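Local atomic coordinates of transglutaminase elicitor (Phytophthora sojae, PDB entry 3TW5), a protein that probably cross-links proteins by joining glutamine side chains to amines such as lysine, as a transglutaminase, and acts as an elicitor of plant innate immunity. Residues Trp231-Gly237 with Arg276-Glu282; Ser132-Ile136 with Ser218-Ala222; Trp37-Trp42 with Lys158-Ser162. The protein carries 1 engineered substitution. One frame throughout, in Å; residues are numbered along the deposited sequence.

In the fold
Contacts 1 and 2 meet in the same antiparallel sheet, where strands 221-223 and 232-246 are neighbours, and their centres are about 8 Å apart; Val-235 N to Phe-220 O at 2.9 Å is a probable hydrogen bond between them. Contact 1 is strand pairing held by backbone hydrogen bonds and is only partly buried. Contact 2 is a buried, apolar packing of helix 128-137 on that sheet. Contact 3 lies farther from the centre of the chain and joins a loop to helix 154-167; though buried, it mixes indole packing with a lysine-to-carbonyl bond. Its loop reaches both others: Ala-38 CB is 3.6 Å from Ile-280 CG2, and Trp-37 O is 3.3 Å from Ala-135 CB.

Contact 1: residues Trp231-Gly237 with Arg276-Glu282; sequences WNQPVRG and RLSWIYE
Ile-280 and Gln-233 lose the most surface here, with Ser-278 next, where two antiparallel strand ends meet. Segment 231-237 is extended from Trp-231 to Val-235 and strand 276-280 is extended throughout; their axes approach to 4.3 Å with N-to-C directions at 126°, so the pair is strongly splayed. Ile-280 (m, m) gives its N to Pro-234 O at 3.1 Å, while its CB lies 4.1 Å from Pro-234 CG and its CD1 3.8 Å from Arg-236 CB. Val-235 and Trp-279 then form a non-hydrogen-bonded pair, CA to CA 4.2 Å. Ser-278 is the pivot of what follows: its O accepts both Arg-236 N (2.6 Å) and Gly-237 N (3.1 Å), and its N donates to Gly-237 O (2.8 Å). Two residues facing one define a classic beta bulge, and Arg-236 takes the helical backbone angles (-99°/-36°) expected of its first position, before Gly-237 returns to extended (-168°/166°). In the fold this bulge lies where strands 232-246 and 269-280 pair within the large antiparallel sheet. The all-trans Arg-236 chain leads away to a hydrogen bond with Thr-299. Around the non-hydrogen-bonded pair, Val-235 CG1 (chi1 t) touches Leu-277 CD1 at 3.8 Å, and Gln-233 (m, m) lays its CB 3.5 Å from CD1 of the Trp-279 indole (chi1 p). Beyond the strand, Glu-282 (m, then chi2 near 83°) turns its carboxylate back, OE2 standing 3.4 Å from Trp-231 CZ3.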
loop_
_atom_site.group_PDB
_atom_site.type_symbol
_atom_site.label_atom_id
_atom_site.label_comp_id
_atom_site.label_asym_id
_atom_site.label_seq_id
_atom_site.Cartn_x
_atom_site.Cartn_y
_atom_site.Cartn_z
ATOM N N TRP A 231 -1.553 2.170 -7.399
ATOM C CA TRP A 231 -2.083 1.288 -6.361
ATOM C C TRP A 231 -1.084 1.106 -5.232
ATOM O O TRP A 231 0.083 0.811 -5.475
ATOM C CB TRP A 231 -2.464 -0.078 -6.936
ATOM C CG TRP A 231 -3.873 -0.148 -7.438
ATOM C CD1 TRP A 231 -4.278 -0.328 -8.734
ATOM C CD2 TRP A 231 -5.071 -0.031 -6.657
ATOM N NE1 TRP A 231 -5.653 -0.339 -8.807
ATOM C CE2 TRP A 231 -6.165 -0.156 -7.547
ATOM C CE3 TRP A 231 -5.329 0.165 -5.293
ATOM C CZ2 TRP A 231 -7.495 -0.089 -7.116
ATOM C CZ3 TRP A 231 -6.647 0.232 -4.868
ATOM C CH2 TRP A 231 -7.714 0.104 -5.777
ATOM N N ASN A 232 -1.546 1.286 -4.000
ATOM C CA ASN A 232 -0.701 1.102 -2.826
ATOM C C ASN A 232 -1.120 -0.117 -2.023
ATOM O O ASN A 232 -2.298 -0.288 -1.710
ATOM C CB ASN A 232 -0.723 2.345 -1.936
ATOM C CG ASN A 232 -0.041 3.534 -2.575
ATOM O OD1 ASN A 232 1.118 3.823 -2.288
ATOM N ND2 ASN A 232 -0.758 4.231 -3.447
ATOM N N GLN A 233 -0.146 -0.965 -1.707
ATOM C CA GLN A 233 -0.376 -2.160 -0.898
ATOM C C GLN A 233 0.727 -2.266 0.151
ATOM O O GLN A 233 1.894 -2.031 -0.163
ATOM C CB GLN A 233 -0.369 -3.430 -1.763
ATOM C CG GLN A 233 -1.045 -3.327 -3.137
ATOM C CD GLN A 233 -2.559 -3.295 -3.070
ATOM O OE1 GLN A 233 -3.169 -3.855 -2.160
ATOM N NE2 GLN A 233 -3.178 -2.640 -4.045
ATOM N N PRO A 234 0.367 -2.620 1.400
ATOM C CA PRO A 234 1.392 -2.861 2.413
ATOM C C PRO A 234 2.033 -4.235 2.220
ATOM O O PRO A 234 1.327 -5.229 2.039
ATOM C CB PRO A 234 0.606 -2.809 3.722
ATOM C CG PRO A 234 -0.763 -3.243 3.356
ATOM C CD PRO A 234 -0.995 -2.793 1.939
ATOM N N VAL A 235 3.362 -4.283 2.247
ATOM C CA VAL A 235 4.091 -5.530 2.019
ATOM C C VAL A 235 4.119 -6.399 3.281
ATOM O O VAL A 235 4.312 -5.895 4.388
ATOM C CB VAL A 235 5.524 -5.261 1.475
ATOM C CG1 VAL A 235 6.351 -6.538 1.423
ATOM C CG2 VAL A 235 5.450 -4.632 0.095
ATOM N N ARG A 236 3.906 -7.700 3.098
ATOM C CA ARG A 236 3.981 -8.663 4.191
ATOM C C ARG A 236 5.320 -9.396 4.210
ATOM O O ARG A 236 5.847 -9.700 5.283
ATOM C CB ARG A 236 2.836 -9.673 4.103
ATOM C CG ARG A 236 2.716 -10.569 5.325
ATOM C CD ARG A 236 1.672 -11.642 5.121
ATOM N NE ARG A 236 1.588 -12.544 6.268
ATOM C CZ ARG A 236 0.690 -13.520 6.391
ATOM N NH1 ARG A 236 -0.211 -13.733 5.439
ATOM N NH2 ARG A 236 0.693 -14.288 7.470
ATOM N N GLY A 237 5.870 -9.681 3.032
ATOM C CA GLY A 237 7.107 -10.445 2.953
ATOM C C GLY A 237 7.809 -10.478 1.613
ATOM O O GLY A 237 7.240 -10.124 0.581
ATOM N N ARG A 276 9.937 -13.401 -4.889
ATOM C CA ARG A 276 8.521 -13.078 -4.781
ATOM C C ARG A 276 8.258 -12.057 -3.681
ATOM O O ARG A 276 8.718 -12.211 -2.545
ATOM C CB ARG A 276 7.689 -14.349 -4.570
ATOM C CG ARG A 276 6.336 -14.133 -3.902
ATOM C CD ARG A 276 5.514 -15.401 -3.898
ATOM N NE ARG A 276 4.662 -15.471 -5.080
ATOM C CZ ARG A 276 3.338 -15.353 -5.057
ATOM N NH1 ARG A 276 2.697 -15.176 -3.905
ATOM N NH2 ARG A 276 2.650 -15.425 -6.191
ATOM N N LEU A 277 7.523 -11.010 -4.044
ATOM C CA LEU A 277 7.043 -10.023 -3.093
ATOM C C LEU A 277 5.620 -10.390 -2.693
ATOM O O LEU A 277 4.819 -10.790 -3.537
ATOM C CB LEU A 277 7.087 -8.626 -3.715
ATOM C CG LEU A 277 6.953 -7.409 -2.794
ATOM C CD1 LEU A 277 8.124 -7.318 -1.829
ATOM C CD2 LEU A 277 6.841 -6.137 -3.620
ATOM N N SER A 278 5.312 -10.266 -1.407
ATOM C CA SER A 278 3.990 -10.625 -0.900
ATOM C C SER A 278 3.329 -9.442 -0.202
ATOM O O SER A 278 3.900 -8.859 0.719
ATOM C CB SER A 278 4.084 -11.818 0.053
ATOM O OG SER A 278 4.810 -12.880 -0.538
ATOM N N TRP A 279 2.125 -9.095 -0.646
ATOM C CA TRP A 279 1.403 -7.962 -0.084
ATOM C C TRP A 279 -0.046 -8.289 0.244
ATOM O O TRP A 279 -0.588 -9.298 -0.213
ATOM C CB TRP A 279 1.469 -6.763 -1.029
ATOM C CG TRP A 279 0.834 -6.998 -2.358
ATOM C CD1 TRP A 279 -0.482 -6.844 -2.674
ATOM C CD2 TRP A 279 1.491 -7.416 -3.560
ATOM N NE1 TRP A 279 -0.690 -7.139 -4.000
ATOM C CE2 TRP A 279 0.504 -7.494 -4.567
ATOM C CE3 TRP A 279 2.818 -7.732 -3.884
ATOM C CZ2 TRP A 279 0.798 -7.877 -5.878
ATOM C CZ3 TRP A 279 3.112 -8.113 -5.189
ATOM C CH2 TRP A 279 2.102 -8.183 -6.170
ATOM N N ILE A 280 -0.662 -7.412 1.031
ATOM C CA ILE A 280 -2.044 -7.566 1.464
ATOM C C ILE A 280 -2.963 -6.832 0.494
ATOM O O ILE A 280 -2.641 -5.732 0.050
ATOM C CB ILE A 280 -2.237 -6.994 2.888
ATOM C CG1 ILE A 280 -1.099 -7.431 3.823
ATOM C CG2 ILE A 280 -3.598 -7.373 3.445
ATOM C CD1 ILE A 280 -0.926 -8.941 3.998
ATOM N N TYR A 281 -4.097 -7.444 0.155
ATOM C CA TYR A 281 -5.073 -6.784 -0.716
ATOM C C TYR A 281 -6.410 -6.462 -0.029
ATOM O O TYR A 281 -6.675 -6.925 1.081
ATOM C CB TYR A 281 -5.245 -7.517 -2.059
ATOM C CG TYR A 281 -5.929 -8.868 -2.008
ATOM C CD1 TYR A 281 -7.291 -8.990 -2.290
ATOM C CD2 TYR A 281 -5.210 -10.028 -1.715
ATOM C CE1 TYR A 281 -7.927 -10.230 -2.264
ATOM C CE2 TYR A 281 -5.835 -11.275 -1.687
ATOM C CZ TYR A 281 -7.195 -11.369 -1.960
ATOM O OH TYR A 281 -7.821 -12.596 -1.931
ATOM N N GLU A 282 -7.237 -5.670 -0.710
ATOM C CA GLU A 282 -8.460 -5.094 -0.142
ATOM C C GLU A 282 -9.581 -6.103 0.113
ATOM O O GLU A 282 -9.770 -7.045 -0.661
ATOM C CB GLU A 282 -8.982 -3.968 -1.046
ATOM C CG GLU A 282 -8.077 -2.731 -1.125
ATOM C CD GLU A 282 -6.924 -2.865 -2.123
ATOM O OE1 GLU A 282 -6.783 -3.928 -2.769
ATOM O OE2 GLU A 282 -6.151 -1.893 -2.262
#

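Contact 2: residues Ser132-Ile136 with Ser218-Ala222; sequences SPAAI and STFVA
Residues 132-136 form one helical turn, closed by Ile-136 N to Ser-132 O at 3.2 Å and kinked at Pro-133, whose ring nitrogen has no hydrogen to give to the preceding turn. Residues 218-222 run almost fully extended: Thr-219 (-148°/179°) and Phe-220 (-144°/-178°) are nearly flat, and strand geometry sets in at Val-221. The nearest CA atoms are Ser-132 with Val-221 at 6.5 Å and Ile-136 with Thr-219 at 7.6 Å, so the two chains advance in opposing senses. One helical turn thus matches a two-residue step of the extended chain; because that chain is extended, the CA-to-CB bonds of Thr-219 and Val-221 point toward the helix and that of Phe-220 away from it. Ile-136 (m, t) gives up the largest area of the five helical residues: its CD1 reaches Val-221 CG2 at 3.7 Å and Phe-220 O at 3.8 Å, while its CG2 meets Thr-219 CG2, also at 3.7 Å. Val-221 (chi1 t) has its CG1 3.6 Å from Ser-132 CB and its CG2 4.5 Å from Pro-133 CD. The hydroxyls are engaged outside this interface, Ser-132 OG with Ser-128 O and Thr-219 OG1 with Val-235 O, leaving methyl and methylene groups to make the contact. Such a helix laid on an antiparallel sheet is consistent with the papain-like core of clan CA. Helix 128-137 also rests on strands 232-246 and 333-336, which flank strand 221-223, while Phe-220 packs against helix 202-215.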
loop_
_atom_site.group_PDB
_atom_site.type_symbol
_atom_site.label_atom_id
_atom_site.label_comp_id
_atom_site.label_asym_id
_atom_site.label_seq_id
_atom_site.Cartn_x
_atom_site.Cartn_y
_atom_site.Cartn_z
ATOM N N SER A 132 -2.720 1.578 3.519
ATOM C CA SER A 132 -1.463 0.826 3.575
ATOM C C SER A 132 -0.586 1.160 4.790
ATOM O O SER A 132 -0.208 0.255 5.534
ATOM C CB SER A 132 -0.675 0.984 2.275
ATOM O OG SER A 132 -1.474 0.653 1.157
ATOM N N PRO A 133 -0.263 2.454 5.002
ATOM C CA PRO A 133 0.531 2.789 6.183
ATOM C C PRO A 133 -0.216 2.538 7.492
ATOM O O PRO A 133 0.416 2.239 8.503
ATOM C CB PRO A 133 0.819 4.282 6.005
ATOM C CG PRO A 133 -0.233 4.772 5.093
ATOM C CD PRO A 133 -0.516 3.644 4.168
ATOM N N ALA A 134 -1.543 2.654 7.467
ATOM C CA ALA A 134 -2.363 2.353 8.637
ATOM C C ALA A 134 -2.325 0.857 8.940
ATOM O O ALA A 134 -2.232 0.457 10.101
ATOM C CB ALA A 134 -3.785 2.828 8.434
ATOM N N ALA A 135 -2.373 0.038 7.890
ATOM C CA ALA A 135 -2.232 -1.411 8.022
ATOM C C ALA A 135 -0.929 -1.793 8.726
ATOM O O ALA A 135 -0.918 -2.658 9.602
ATOM C CB ALA A 135 -2.318 -2.073 6.665
ATOM N N ILE A 136 0.158 -1.124 8.350
ATOM C CA ILE A 136 1.468 -1.364 8.947
ATOM C C ILE A 136 1.540 -0.838 10.384
ATOM O O ILE A 136 1.661 -1.624 11.326
ATOM C CB ILE A 136 2.609 -0.753 8.090
ATOM C CG1 ILE A 136 2.607 -1.360 6.683
ATOM C CG2 ILE A 136 3.966 -0.947 8.774
ATOM C CD1 ILE A 136 3.316 -0.521 5.639
ATOM N N SER A 218 11.214 -4.791 9.556
ATOM C CA SER A 218 10.311 -3.725 9.129
ATOM C C SER A 218 9.655 -4.060 7.780
ATOM O O SER A 218 9.912 -5.122 7.207
ATOM C CB SER A 218 11.082 -2.403 9.059
ATOM O OG SER A 218 10.254 -1.329 8.652
ATOM N N THR A 219 8.798 -3.164 7.289
ATOM C CA THR A 219 8.171 -3.321 5.974
ATOM C C THR A 219 7.891 -1.969 5.291
ATOM O O THR A 219 8.186 -0.911 5.853
ATOM C CB THR A 219 6.895 -4.204 6.040
ATOM O OG1 THR A 219 6.431 -4.482 4.714
ATOM C CG2 THR A 219 5.790 -3.526 6.839
ATOM N N PHE A 220 7.335 -2.015 4.080
ATOM C CA PHE A 220 7.066 -0.809 3.293
ATOM C C PHE A 220 5.781 -0.904 2.471
ATOM O O PHE A 220 5.063 -1.902 2.536
ATOM C CB PHE A 220 8.259 -0.473 2.386
ATOM C CG PHE A 220 8.705 -1.610 1.504
ATOM C CD1 PHE A 220 8.062 -1.874 0.299
ATOM C CD2 PHE A 220 9.782 -2.409 1.872
ATOM C CE1 PHE A 220 8.476 -2.924 -0.518
ATOM C CE2 PHE A 220 10.205 -3.454 1.059
ATOM C CZ PHE A 220 9.551 -3.715 -0.135
ATOM N N VAL A 221 5.504 0.150 1.706
ATOM C CA VAL A 221 4.354 0.213 0.807
ATOM C C VAL A 221 4.862 0.249 -0.633
ATOM O O VAL A 221 5.813 0.970 -0.942
ATOM C CB VAL A 221 3.483 1.464 1.082
ATOM C CG1 VAL A 221 2.252 1.470 0.200
ATOM C CG2 VAL A 221 3.075 1.531 2.543
ATOM N N ALA A 222 4.226 -0.533 -1.504
ATOM C CA ALA A 222 4.652 -0.655 -2.897
ATOM C C ALA A 222 3.517 -0.416 -3.885
ATOM O O ALA A 222 2.360 -0.723 -3.595
ATOM C CB ALA A 222 5.269 -2.022 -3.133
#

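Contact 3: residues Trp37-Trp42 with Lys158-Ser162; sequences WAGPYW and KALVS
This is a buried loop-to-helix contact, in which the irregular segment 37-42, between strand 29-31 and helix 60-67, presents two indoles and a carbonyl to one side of helix 154-167. Residues 158-162 are a regular turn, with Ser-162 N 3.1 Å from Lys-158 O; Ser-162 OG also donates to Lys-158 O (2.7 Å). Lys-158 (m, then trans throughout) reaches out from the helix to the loop to give NZ to Ala-38 O at 2.6 Å, and its CG passes 3.6 Å from Trp-37 CZ3. The same ammonium group has a salt bridge to Glu-140. Trp-37 (chi1 p) further places CZ2 4.1 Å from Val-161 CG1. An ideal CB on Gly-39 would lie only 3.0 Å from Trp-37 CZ3, consistent with glycine at this position. Trp-42, at positive phi (36°/69°) and with chi1 m, makes a CH-pi contact: Ala-159 CB lies 3.6 Å from the centroid of the Trp-42 six-membered ring, 27° off its normal, while the CA atoms of Trp-42 and Ala-159 are 7.3 Å apart. Trp-37 also meets Trp-131 and Ala-134 of helix 128-137, and Ala-38 touches helix 289-292, so the loop threads between three helices.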
loop_
_atom_site.group_PDB
_atom_site.type_symbol
_atom_site.label_atom_id
_atom_site.label_comp_id
_atom_site.label_asym_id
_atom_site.label_seq_id
_atom_site.Cartn_x
_atom_site.Cartn_y
_atom_site.Cartn_z
ATOM N N TRP A 37 -2.697 -5.433 8.360
ATOM C CA TRP A 37 -4.075 -5.909 8.245
ATOM C C TRP A 37 -4.736 -5.570 6.915
ATOM O O TRP A 37 -4.366 -4.600 6.254
ATOM C CB TRP A 37 -4.940 -5.429 9.414
ATOM C CG TRP A 37 -4.811 -3.972 9.781
ATOM C CD1 TRP A 37 -4.008 -3.444 10.750
ATOM C CD2 TRP A 37 -5.532 -2.872 9.214
ATOM N NE1 TRP A 37 -4.174 -2.083 10.815
ATOM C CE2 TRP A 37 -5.103 -1.704 9.885
ATOM C CE3 TRP A 37 -6.491 -2.758 8.200
ATOM C CZ2 TRP A 37 -5.598 -0.434 9.573
ATOM C CZ3 TRP A 37 -6.986 -1.493 7.889
ATOM C CH2 TRP A 37 -6.538 -0.349 8.576
ATOM N N ALA A 38 -5.714 -6.382 6.527
ATOM C CA ALA A 38 -6.450 -6.163 5.291
ATOM C C ALA A 38 -7.604 -5.198 5.518
ATOM O O ALA A 38 -8.214 -5.186 6.588
ATOM C CB ALA A 38 -6.953 -7.478 4.733
ATOM N N GLY A 39 -7.887 -4.390 4.503
ATOM C CA GLY A 39 -8.965 -3.408 4.545
ATOM C C GLY A 39 -9.155 -2.807 3.168
ATOM O O GLY A 39 -8.261 -2.897 2.329
ATOM N N PRO A 40 -10.318 -2.187 2.918
ATOM C CA PRO A 40 -10.555 -1.663 1.579
ATOM C C PRO A 40 -9.896 -0.309 1.346
ATOM O O PRO A 40 -9.395 0.315 2.285
ATOM C CB PRO A 40 -12.077 -1.531 1.521
ATOM C CG PRO A 40 -12.500 -1.350 2.922
ATOM C CD PRO A 40 -11.422 -1.869 3.836
ATOM N N TYR A 41 -9.898 0.123 0.090
ATOM C CA TYR A 41 -9.368 1.425 -0.284
ATOM C C TYR A 41 -10.479 2.479 -0.291
ATOM O O TYR A 41 -10.302 3.572 -0.836
ATOM C CB TYR A 41 -8.645 1.348 -1.637
ATOM C CG TYR A 41 -9.541 1.102 -2.833
ATOM C CD1 TYR A 41 -9.819 2.127 -3.741
ATOM C CD2 TYR A 41 -10.101 -0.156 -3.068
ATOM C CE1 TYR A 41 -10.637 1.908 -4.853
ATOM C CE2 TYR A 41 -10.925 -0.387 -4.173
ATOM C CZ TYR A 41 -11.184 0.647 -5.062
ATOM O OH TYR A 41 -11.996 0.421 -6.151
ATOM N N TRP A 42 -11.614 2.132 0.320
ATOM C CA TRP A 42 -12.763 3.030 0.498
ATOM C C TRP A 42 -12.977 3.959 -0.691
ATOM O O TRP A 42 -12.775 5.168 -0.579
ATOM C CB TRP A 42 -12.630 3.811 1.809
ATOM C CG TRP A 42 -12.526 2.902 2.985
ATOM C CD1 TRP A 42 -11.394 2.572 3.671
ATOM C CD2 TRP A 42 -13.594 2.167 3.594
ATOM N NE1 TRP A 42 -11.691 1.689 4.680
ATOM C CE2 TRP A 42 -13.035 1.423 4.656
ATOM C CE3 TRP A 42 -14.972 2.070 3.350
ATOM C CZ2 TRP A 42 -13.805 0.588 5.475
ATOM C CZ3 TRP A 42 -15.736 1.244 4.165
ATOM C CH2 TRP A 42 -15.150 0.515 5.217
ATOM N N LYS A 158 -11.465 0.487 10.853
ATOM C CA LYS A 158 -10.549 0.474 9.710
ATOM C C LYS A 158 -10.852 1.627 8.750
ATOM O O LYS A 158 -9.937 2.234 8.197
ATOM C CB LYS A 158 -10.605 -0.870 8.974
ATOM C CG LYS A 158 -9.972 -2.017 9.746
ATOM C CD LYS A 158 -10.011 -3.328 8.977
ATOM C CE LYS A 158 -9.311 -4.426 9.767
ATOM N NZ LYS A 158 -9.166 -5.688 8.997
ATOM N N ALA A 159 -12.139 1.929 8.575
ATOM C CA ALA A 159 -12.585 3.054 7.753
ATOM C C ALA A 159 -12.163 4.386 8.351
ATOM O O ALA A 159 -11.604 5.236 7.656
ATOM C CB ALA A 159 -14.094 3.022 7.579
ATOM N N LEU A 160 -12.435 4.557 9.641
ATOM C CA LEU A 160 -12.134 5.802 10.334
ATOM C C LEU A 160 -10.638 6.110 10.340
ATOM O O LEU A 160 -10.234 7.208 9.954
ATOM C CB LEU A 160 -12.700 5.787 11.759
ATOM C CG LEU A 160 -14.224 5.732 11.921
ATOM C CD1 LEU A 160 -14.589 5.686 13.392
ATOM C CD2 LEU A 160 -14.917 6.902 11.224
ATOM N N VAL A 161 -9.822 5.136 10.749
ATOM C CA VAL A 161 -8.369 5.321 10.814
ATOM C C VAL A 161 -7.740 5.519 9.427
ATOM O O VAL A 161 -6.768 6.258 9.285
ATOM C CB VAL A 161 -7.661 4.187 11.619
ATOM C CG1 VAL A 161 -7.633 2.880 10.841
ATOM C CG2 VAL A 161 -6.253 4.602 12.017
ATOM N N SER A 162 -8.310 4.882 8.408
ATOM C CA SER A 162 -7.818 5.044 7.043
ATOM C C SER A 162 -7.977 6.484 6.560
ATOM O O SER A 162 -7.041 7.058 6.004
ATOM C CB SER A 162 -8.515 4.074 6.086
ATOM O OG SER A 162 -8.107 2.743 6.335
#